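Local coordinates for thiamine-binding periplasmic protein (Escherichia coli, PDB 2QRY), which binds thiamine, thiamine phosphate and thiamine diphosphate with high affinity in the periplasm as the solute-binding component of the ThiBPQ import transporter, at residues Q142-K145 and E146-S150; P166-G169 and L170-M174; L306-P310 and A311-A315. One frame throughout, in Å; residues are numbered along the deposited sequence.

Contact 1 (Q142-K145 and E146-S150); sequences QSLK and ELVES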
loop_
_atom_site.group_PDB
_atom_site.type_symbol
_atom_site.label_atom_id
_atom_site.label_comp_id
_atom_site.label_asym_id
_atom_site.label_seq_id
_atom_site.Cartn_x
_atom_site.Cartn_y
_atom_site.Cartn_z
ATOM N N GLN A 142 3.721 22.067 -3.784
ATOM C CA GLN A 142 2.597 22.112 -2.855
ATOM C C GLN A 142 1.311 21.552 -3.463
ATOM O O GLN A 142 0.221 21.691 -2.906
ATOM C CB GLN A 142 2.395 23.548 -2.366
ATOM C CG GLN A 142 3.602 24.076 -1.594
ATOM C CD GLN A 142 3.482 25.543 -1.226
ATOM O OE1 GLN A 142 3.337 26.399 -2.098
ATOM N NE2 GLN A 142 3.551 25.840 0.068
ATOM N N SER A 143 1.455 20.902 -4.610
ATOM C CA SER A 143 0.328 20.283 -5.287
ATOM C C SER A 143 0.892 19.331 -6.336
ATOM O O SER A 143 2.012 19.525 -6.820
ATOM C CB SER A 143 -0.555 21.345 -5.941
ATOM O OG SER A 143 0.128 22.022 -6.978
ATOM N N LEU A 144 0.130 18.298 -6.679
ATOM C CA LEU A 144 0.579 17.333 -7.672
ATOM C C LEU A 144 0.768 18.080 -8.981
ATOM O O LEU A 144 1.678 17.784 -9.762
ATOM C CB LEU A 144 -0.463 16.228 -7.858
ATOM C CG LEU A 144 0.035 14.825 -8.245
ATOM C CD1 LEU A 144 -1.149 13.989 -8.739
ATOM C CD2 LEU A 144 1.087 14.915 -9.320
ATOM N N LYS A 145 -0.098 19.064 -9.206
ATOM C CA LYS A 145 -0.056 19.867 -10.424
ATOM C C LYS A 145 1.271 20.604 -10.573
ATOM O O LYS A 145 1.855 20.628 -11.657
ATOM C CB LYS A 145 -1.219 20.859 -10.431
ATOM C CG LYS A 145 -1.220 21.838 -11.599
ATOM C CD LYS A 145 -2.574 22.539 -11.699
ATOM C CE LYS A 145 -2.627 23.538 -12.844
ATOM N NZ LYS A 145 -1.871 24.778 -12.521
ATOM N N GLU A 146 1.747 21.203 -9.486
ATOM C CA GLU A 146 3.009 21.923 -9.529
ATOM C C GLU A 146 4.168 20.960 -9.786
ATOM O O GLU A 146 5.026 21.225 -10.627
ATOM C CB GLU A 146 3.240 22.679 -8.225
ATOM C CG GLU A 146 4.630 23.273 -8.121
ATOM C CD GLU A 146 4.801 24.173 -6.919
ATOM O OE1 GLU A 146 4.245 23.860 -5.843
ATOM O OE2 GLU A 146 5.511 25.189 -7.049
ATOM N N LEU A 147 4.186 19.844 -9.063
ATOM C CA LEU A 147 5.231 18.842 -9.232
ATOM C C LEU A 147 5.363 18.434 -10.698
ATOM O O LEU A 147 6.471 18.253 -11.200
ATOM C CB LEU A 147 4.920 17.609 -8.375
ATOM C CG LEU A 147 5.799 16.362 -8.526
ATOM C CD1 LEU A 147 5.511 15.381 -7.398
ATOM C CD2 LEU A 147 5.520 15.691 -9.855
ATOM N N VAL A 148 4.228 18.297 -11.375
ATOM C CA VAL A 148 4.207 17.900 -12.778
ATOM C C VAL A 148 4.552 19.024 -13.755
ATOM O O VAL A 148 5.275 18.816 -14.731
ATOM C CB VAL A 148 2.810 17.356 -13.184
ATOM C CG1 VAL A 148 2.752 17.142 -14.693
ATOM C CG2 VAL A 148 2.509 16.056 -12.450
ATOM N N GLU A 149 4.040 20.217 -13.481
ATOM C CA GLU A 149 4.236 21.349 -14.377
ATOM C C GLU A 149 5.340 22.360 -14.074
ATOM O O GLU A 149 5.775 23.084 -14.971
ATOM C CB GLU A 149 2.896 22.066 -14.532
ATOM C CG GLU A 149 1.874 21.217 -15.268
ATOM C CD GLU A 149 0.449 21.642 -15.007
ATOM O OE1 GLU A 149 0.195 22.867 -14.945
ATOM O OE2 GLU A 149 -0.419 20.749 -14.872
ATOM N N SER A 150 5.798 22.406 -12.829
ATOM C CA SER A 150 6.846 23.343 -12.427
ATOM C C SER A 150 8.066 23.307 -13.333
ATOM O O SER A 150 8.353 22.293 -13.967
ATOM C CB SER A 150 7.281 23.056 -10.987
ATOM O OG SER A 150 8.316 23.926 -10.573
#
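Ser-143 and Glu-146 meet in an N-cap at the start of the short helix 144-149, a good example of how a helix deals with its first, otherwise partnerless N-H groups. The polar bonds come first. Ser-143 OG, set between its own backbone N and carbonyl carbon (chi1 65°), accepts from Glu-146 N at 3.1 Å. The glutamate chain, extended beyond CG, runs back past the cap to the preceding residue: its OE1 takes the N-H of Gln-142 at 2.8 Å, met almost in line with the C-O bond. Further forward, Leu-144 N and Lys-145 N are both held by the carboxylate of Glu-241. Two acidic groups thus stand at the helix start, where they would probably be stabilised by its partial positive charge.

Regular i to i+4 backbone bonds follow, beginning with Leu-147 N to Ser-143 O, a nearly straight bond of 174°.

The apolar contact between Leu-144 and Val-148 lies on the buried side. There Leu-144 swings its CD2 onto CG2 of Val-148, one turn later, at 3.6 Å, and both residues lean on helix 165-178.

The charged pair lies on the outer side. Lys-145 and Glu-149 are also one turn apart, but their salt bridge is long, with NZ 3.7 Å from OE1. The other carboxylate oxygen of Glu-149 is hydrogen-bonded to Tyr-178 OH, and this same OE2 rests 3.5 Å from CG of Lys-145.

Contact 2 (P166-G169 and L170-M174); sequences PGLG and LLLWM. With TPS (thiamin phosphate), chain E.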
loop_
_atom_site.group_PDB
_atom_site.type_symbol
_atom_site.label_atom_id
_atom_site.label_comp_id
_atom_site.label_asym_id
_atom_site.label_seq_id
_atom_site.Cartn_x
_atom_site.Cartn_y
_atom_site.Cartn_z
ATOM N N PRO A 166 1.362 1.244 -4.392
ATOM C CA PRO A 166 1.663 2.683 -4.309
ATOM C C PRO A 166 1.781 3.222 -5.737
ATOM O O PRO A 166 1.479 4.381 -6.010
ATOM C CB PRO A 166 3.005 2.718 -3.595
ATOM C CG PRO A 166 2.951 1.513 -2.715
ATOM C CD PRO A 166 2.339 0.462 -3.612
ATOM N N GLY A 167 2.241 2.361 -6.640
ATOM C CA GLY A 167 2.386 2.752 -8.029
ATOM C C GLY A 167 1.010 2.937 -8.639
ATOM O O GLY A 167 0.760 3.919 -9.339
ATOM N N LEU A 168 0.118 1.984 -8.356
ATOM C CA LEU A 168 -1.249 2.028 -8.847
ATOM C C LEU A 168 -1.886 3.273 -8.231
ATOM O O LEU A 168 -2.667 3.975 -8.882
ATOM C CB LEU A 168 -2.020 0.789 -8.395
ATOM C CG LEU A 168 -3.097 0.209 -9.316
ATOM C CD1 LEU A 168 -4.123 -0.511 -8.434
ATOM C CD2 LEU A 168 -3.765 1.287 -10.170
ATOM N N GLY A 169 -1.539 3.531 -6.969
ATOM C CA GLY A 169 -2.051 4.695 -6.269
ATOM C C GLY A 169 -1.726 5.988 -6.999
ATOM O O GLY A 169 -2.611 6.817 -7.221
ATOM N N LEU A 170 -0.461 6.171 -7.370
ATOM C CA LEU A 170 -0.057 7.373 -8.089
ATOM C C LEU A 170 -0.771 7.467 -9.439
ATOM O O LEU A 170 -1.144 8.551 -9.867
ATOM C CB LEU A 170 1.457 7.390 -8.315
ATOM C CG LEU A 170 1.967 8.590 -9.120
ATOM C CD1 LEU A 170 1.539 9.882 -8.438
ATOM C CD2 LEU A 170 3.483 8.525 -9.245
ATOM N N LEU A 171 -0.953 6.334 -10.109
ATOM C CA LEU A 171 -1.641 6.336 -11.395
ATOM C C LEU A 171 -3.055 6.883 -11.223
ATOM O O LEU A 171 -3.492 7.728 -12.001
ATOM C CB LEU A 171 -1.730 4.923 -11.986
ATOM C CG LEU A 171 -2.535 4.826 -13.294
ATOM C CD1 LEU A 171 -1.619 5.052 -14.494
ATOM C CD2 LEU A 171 -3.196 3.453 -13.400
ATOM N N LEU A 172 -3.756 6.420 -10.190
ATOM C CA LEU A 172 -5.130 6.861 -9.958
ATOM C C LEU A 172 -5.186 8.289 -9.429
ATOM O O LEU A 172 -6.110 9.047 -9.743
ATOM C CB LEU A 172 -5.829 5.896 -9.001
ATOM C CG LEU A 172 -5.755 4.438 -9.483
ATOM C CD1 LEU A 172 -6.240 3.501 -8.392
ATOM C CD2 LEU A 172 -6.571 4.269 -10.761
ATOM N N TRP A 173 -4.182 8.655 -8.643
ATOM C CA TRP A 173 -4.097 9.991 -8.078
ATOM C C TRP A 173 -3.990 10.997 -9.215
ATOM O O TRP A 173 -4.685 12.013 -9.228
ATOM C CB TRP A 173 -2.881 10.080 -7.169
ATOM C CG TRP A 173 -2.791 11.340 -6.379
ATOM C CD1 TRP A 173 -3.793 12.239 -6.135
ATOM C CD2 TRP A 173 -1.657 11.789 -5.625
ATOM N NE1 TRP A 173 -3.351 13.217 -5.266
ATOM C CE2 TRP A 173 -2.044 12.961 -4.939
ATOM C CE3 TRP A 173 -0.348 11.309 -5.460
ATOM C CZ2 TRP A 173 -1.169 13.660 -4.099
ATOM C CZ3 TRP A 173 0.522 12.007 -4.627
ATOM C CH2 TRP A 173 0.105 13.169 -3.957
HETATM N N MSE A 174 -3.112 10.710 -10.168
HETATM C CA MSE A 174 -2.936 11.571 -11.327
HETATM C C MSE A 174 -4.239 11.633 -12.138
HETATM O O MSE A 174 -4.612 12.686 -12.661
HETATM C CB MSE A 174 -1.817 11.028 -12.214
HETATM C CG MSE A 174 -0.409 11.220 -11.668
HETATM SE SE MSE A 174 0.257 13.009 -12.000
HETATM C CE MSE A 174 0.838 12.781 -13.840
HETATM C CM2 TPS E . 9.297 4.188 5.787
HETATM N N3 TPS E . 4.513 0.745 2.877
HETATM C C2 TPS E . 5.645 0.778 2.203
HETATM S S1 TPS E . 5.302 -0.094 0.757
HETATM C C5 TPS E . 3.611 -0.482 1.105
HETATM C C4 TPS E . 3.438 0.100 2.343
HETATM C CM4 TPS E . 2.093 0.021 3.057
HETATM C C6 TPS E . 2.719 -1.249 0.181
HETATM C C7 TPS E . 3.704 -1.626 -0.925
HETATM O O7 TPS E . 3.123 -2.342 -2.008
HETATM N N1A TPS E . 7.020 4.135 4.855
HETATM C C2A TPS E . 8.037 3.453 5.390
HETATM N N3A TPS E . 7.958 2.137 5.577
HETATM C C4A TPS E . 6.852 1.443 5.234
HETATM N N4A TPS E . 6.800 0.075 5.435
HETATM C C5A TPS E . 5.742 2.139 4.657
HETATM C C6A TPS E . 5.883 3.526 4.485
HETATM C C7A TPS E . 4.433 1.435 4.226
HETATM P P1 TPS E . 4.322 -2.647 -3.048
HETATM O O1 TPS E . 5.023 -1.314 -3.434
HETATM O O2 TPS E . 3.794 -3.420 -4.325
HETATM O O3 TPS E . 5.358 -3.545 -2.340
#
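Leu-168 and Leu-172, one turn apart on helix 165-178, form the dense side of this local contact. The two side chains cross obliquely, and CD2 of Leu-168 lies 3.8 Å from CD1 of Leu-172 and equally close to its CG. The second leucine is brought there by its first torsion: CG stands beside the backbone N and opposite the carbonyl carbon (chi1 -54°), which also presses CG against Leu-168 O at 3.2 Å. A third leucine joins from the position just before, the CD2 of Leu-171 approaching the same Leu-168 CD2 at 3.9 Å. One methyl thus touches two neighbours, and the patch is covered further by Asn-88 and by Val-313, Trp-320 and Ile-321 of helix 310-328.

The other part of the contact is looser in side-chain terms, although it too is buried. Gly-167 and Gly-169 offer only backbone, so what joins the turns here is the run of i to i+4 hydrogen bonds, among them Leu-171 N to Gly-167 O and Trp-173 N to Gly-169 O, the latter 2.8 Å long. Leu-170 and the selenomethionine Met-174 lead off toward Trp-186 of helix 182-190 instead, while the indole NE1 of Trp-173 is hydrogen-bonded to Gly-242 O.

At the beginning of the helix the protein gives way to ligand. The ring of Pro-166 abuts the phosphate end of thiamin phosphate, its CD 3.2 Å from O1. Ser-164 OG, which holds Gly-167 N, is hydrogen-bonded to the ligand as well. The phosphate lies ahead of the helix N-terminus, whose partial positive charge probably favours the anion, an arrangement familiar from the anion sites of many binding proteins and here part of the thiamin phosphate pocket.

Contact 3 (L306-P310 and A311-A315); sequences LEFTP and AEVAA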
loop_
_atom_site.group_PDB
_atom_site.type_symbol
_atom_site.label_atom_id
_atom_site.label_comp_id
_atom_site.label_asym_id
_atom_site.label_seq_id
_atom_site.Cartn_x
_atom_site.Cartn_y
_atom_site.Cartn_z
ATOM N N LEU A 306 -9.108 11.281 -1.604
ATOM C CA LEU A 306 -9.544 10.913 -2.949
ATOM C C LEU A 306 -9.554 9.403 -3.129
ATOM O O LEU A 306 -8.621 8.715 -2.706
ATOM C CB LEU A 306 -8.611 11.525 -3.993
ATOM C CG LEU A 306 -8.483 13.046 -4.036
ATOM C CD1 LEU A 306 -7.357 13.426 -4.970
ATOM C CD2 LEU A 306 -9.803 13.667 -4.489
ATOM N N GLU A 307 -10.598 8.894 -3.780
ATOM C CA GLU A 307 -10.728 7.462 -4.009
ATOM C C GLU A 307 -11.716 7.111 -5.127
ATOM O O GLU A 307 -12.743 7.772 -5.298
ATOM C CB GLU A 307 -11.164 6.784 -2.703
ATOM C CG GLU A 307 -11.415 5.284 -2.793
ATOM C CD GLU A 307 -11.973 4.707 -1.495
ATOM O OE1 GLU A 307 -12.953 5.269 -0.970
ATOM O OE2 GLU A 307 -11.442 3.690 -0.996
ATOM N N PHE A 308 -11.373 6.082 -5.902
ATOM C CA PHE A 308 -12.242 5.580 -6.962
ATOM C C PHE A 308 -12.903 4.371 -6.334
ATOM O O PHE A 308 -12.380 3.820 -5.370
ATOM C CB PHE A 308 -11.447 5.093 -8.170
ATOM C CG PHE A 308 -11.026 6.175 -9.100
ATOM C CD1 PHE A 308 -9.678 6.507 -9.232
ATOM C CD2 PHE A 308 -11.970 6.860 -9.859
ATOM C CE1 PHE A 308 -9.275 7.509 -10.112
ATOM C CE2 PHE A 308 -11.581 7.865 -10.746
ATOM C CZ PHE A 308 -10.231 8.191 -10.872
ATOM N N THR A 309 -14.045 3.952 -6.867
ATOM C CA THR A 309 -14.710 2.771 -6.336
ATOM C C THR A 309 -13.968 1.592 -6.947
ATOM O O THR A 309 -13.359 1.728 -8.005
ATOM C CB THR A 309 -16.187 2.701 -6.764
ATOM O OG1 THR A 309 -16.267 2.412 -8.165
ATOM C CG2 THR A 309 -16.883 4.032 -6.479
ATOM N N PRO A 310 -13.993 0.426 -6.282
ATOM C CA PRO A 310 -13.295 -0.739 -6.832
ATOM C C PRO A 310 -13.739 -1.039 -8.255
ATOM O O PRO A 310 -12.951 -1.497 -9.075
ATOM C CB PRO A 310 -13.666 -1.848 -5.856
ATOM C CG PRO A 310 -13.730 -1.108 -4.552
ATOM C CD PRO A 310 -14.518 0.128 -4.937
ATOM N N ALA A 311 -15.004 -0.762 -8.547
ATOM C CA ALA A 311 -15.544 -1.014 -9.876
ATOM C C ALA A 311 -14.935 -0.079 -10.916
ATOM O O ALA A 311 -14.594 -0.504 -12.023
ATOM C CB ALA A 311 -17.067 -0.856 -9.864
ATOM N N GLU A 312 -14.792 1.192 -10.560
ATOM C CA GLU A 312 -14.241 2.168 -11.489
ATOM C C GLU A 312 -12.801 1.872 -11.882
ATOM O O GLU A 312 -12.424 2.052 -13.038
ATOM C CB GLU A 312 -14.357 3.574 -10.897
ATOM C CG GLU A 312 -15.793 3.962 -10.578
ATOM C CD GLU A 312 -15.915 5.317 -9.901
ATOM O OE1 GLU A 312 -15.259 5.536 -8.862
ATOM O OE2 GLU A 312 -16.678 6.163 -10.408
ATOM N N VAL A 313 -11.996 1.407 -10.932
ATOM C CA VAL A 313 -10.603 1.105 -11.226
ATOM C C VAL A 313 -10.444 -0.145 -12.086
ATOM O O VAL A 313 -9.720 -0.132 -13.073
ATOM C CB VAL A 313 -9.782 0.947 -9.934
ATOM C CG1 VAL A 313 -9.695 2.280 -9.217
ATOM C CG2 VAL A 313 -10.428 -0.074 -9.032
ATOM N N ALA A 314 -11.133 -1.220 -11.721
ATOM C CA ALA A 314 -11.049 -2.462 -12.479
ATOM C C ALA A 314 -11.513 -2.258 -13.922
ATOM O O ALA A 314 -10.948 -2.832 -14.854
ATOM C CB ALA A 314 -11.891 -3.539 -11.807
ATOM N N ALA A 315 -12.533 -1.427 -14.108
ATOM C CA ALA A 315 -13.066 -1.160 -15.438
ATOM C C ALA A 315 -12.152 -0.315 -16.330
ATOM O O ALA A 315 -12.203 -0.424 -17.557
ATOM C CB ALA A 315 -14.426 -0.482 -15.317
#
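Thr-309 and Glu-312 face each other in a capping box at the start of the long helix 310-328, each side chain binding the other's backbone N-H. With chi1 at 70° the threonine hydroxyl is tucked in over its own main chain, and OG1 accepts from Glu-312 N at 3.1 Å. In the reverse direction the glutamate, extended beyond CG, lies back across the threonine, OE1 coming within 3.3 Å of Thr-309 CG2, and that oxygen receives the N-H of Thr-309 at 2.8 Å. This second bond is nearly straight (172°) and uses the anti side of the carboxylate, slightly out of its plane.

Phe-308 completes the arrangement. OE1 lies at the ring edge, in plane, 3.7 Å from CD2 of Phe-308, with ring and carboxylate planes 76° apart. Nearer the backbone, Phe-308 CB meets CG1 of Val-313 at 3.5 Å. Joining the residue before the N-cap to the fourth residue of the helix, this apolar pair is a hydrophobic staple. The ring itself is engaged further by Lys-176 in a cation-pi contact and by Trp-320.

Replacing Glu-312 with an alanine would remove the carboxylate, and Thr-309 N would probably be left without its acceptor and the loop before the helix less firmly tied to the first turn.

The chemistry is reciprocal: one oxygen satisfies the N-H entering the helix while contributing negative charge at its start, which would be expected to suit the helix dipole, and the staple adds an apolar hold beside the polar one.

In the fold
Contact 2 is the buried member of the set, contact 1 is partly buried and contact 3 lies at the surface. The differences in chemistry follow: 166-174 relies on leucine contacts and main-chain bonds within one helix and borders the ligand, whereas 142-150 and 306-315 both open a helix with hydroxyl caps and a glutamate. Only the latter glutamate closes a capping box; the former reaches one residue further back. Helix 165-178 links all three. Met-174 SE packs on Leu-144 CD2 of contact 1 at 3.4 Å, while Leu-172 CD1 meets Val-313 CG1 of contact 3 at 3.8 Å. Contacts 1 and 3 do not touch, their centres about 24 Å apart.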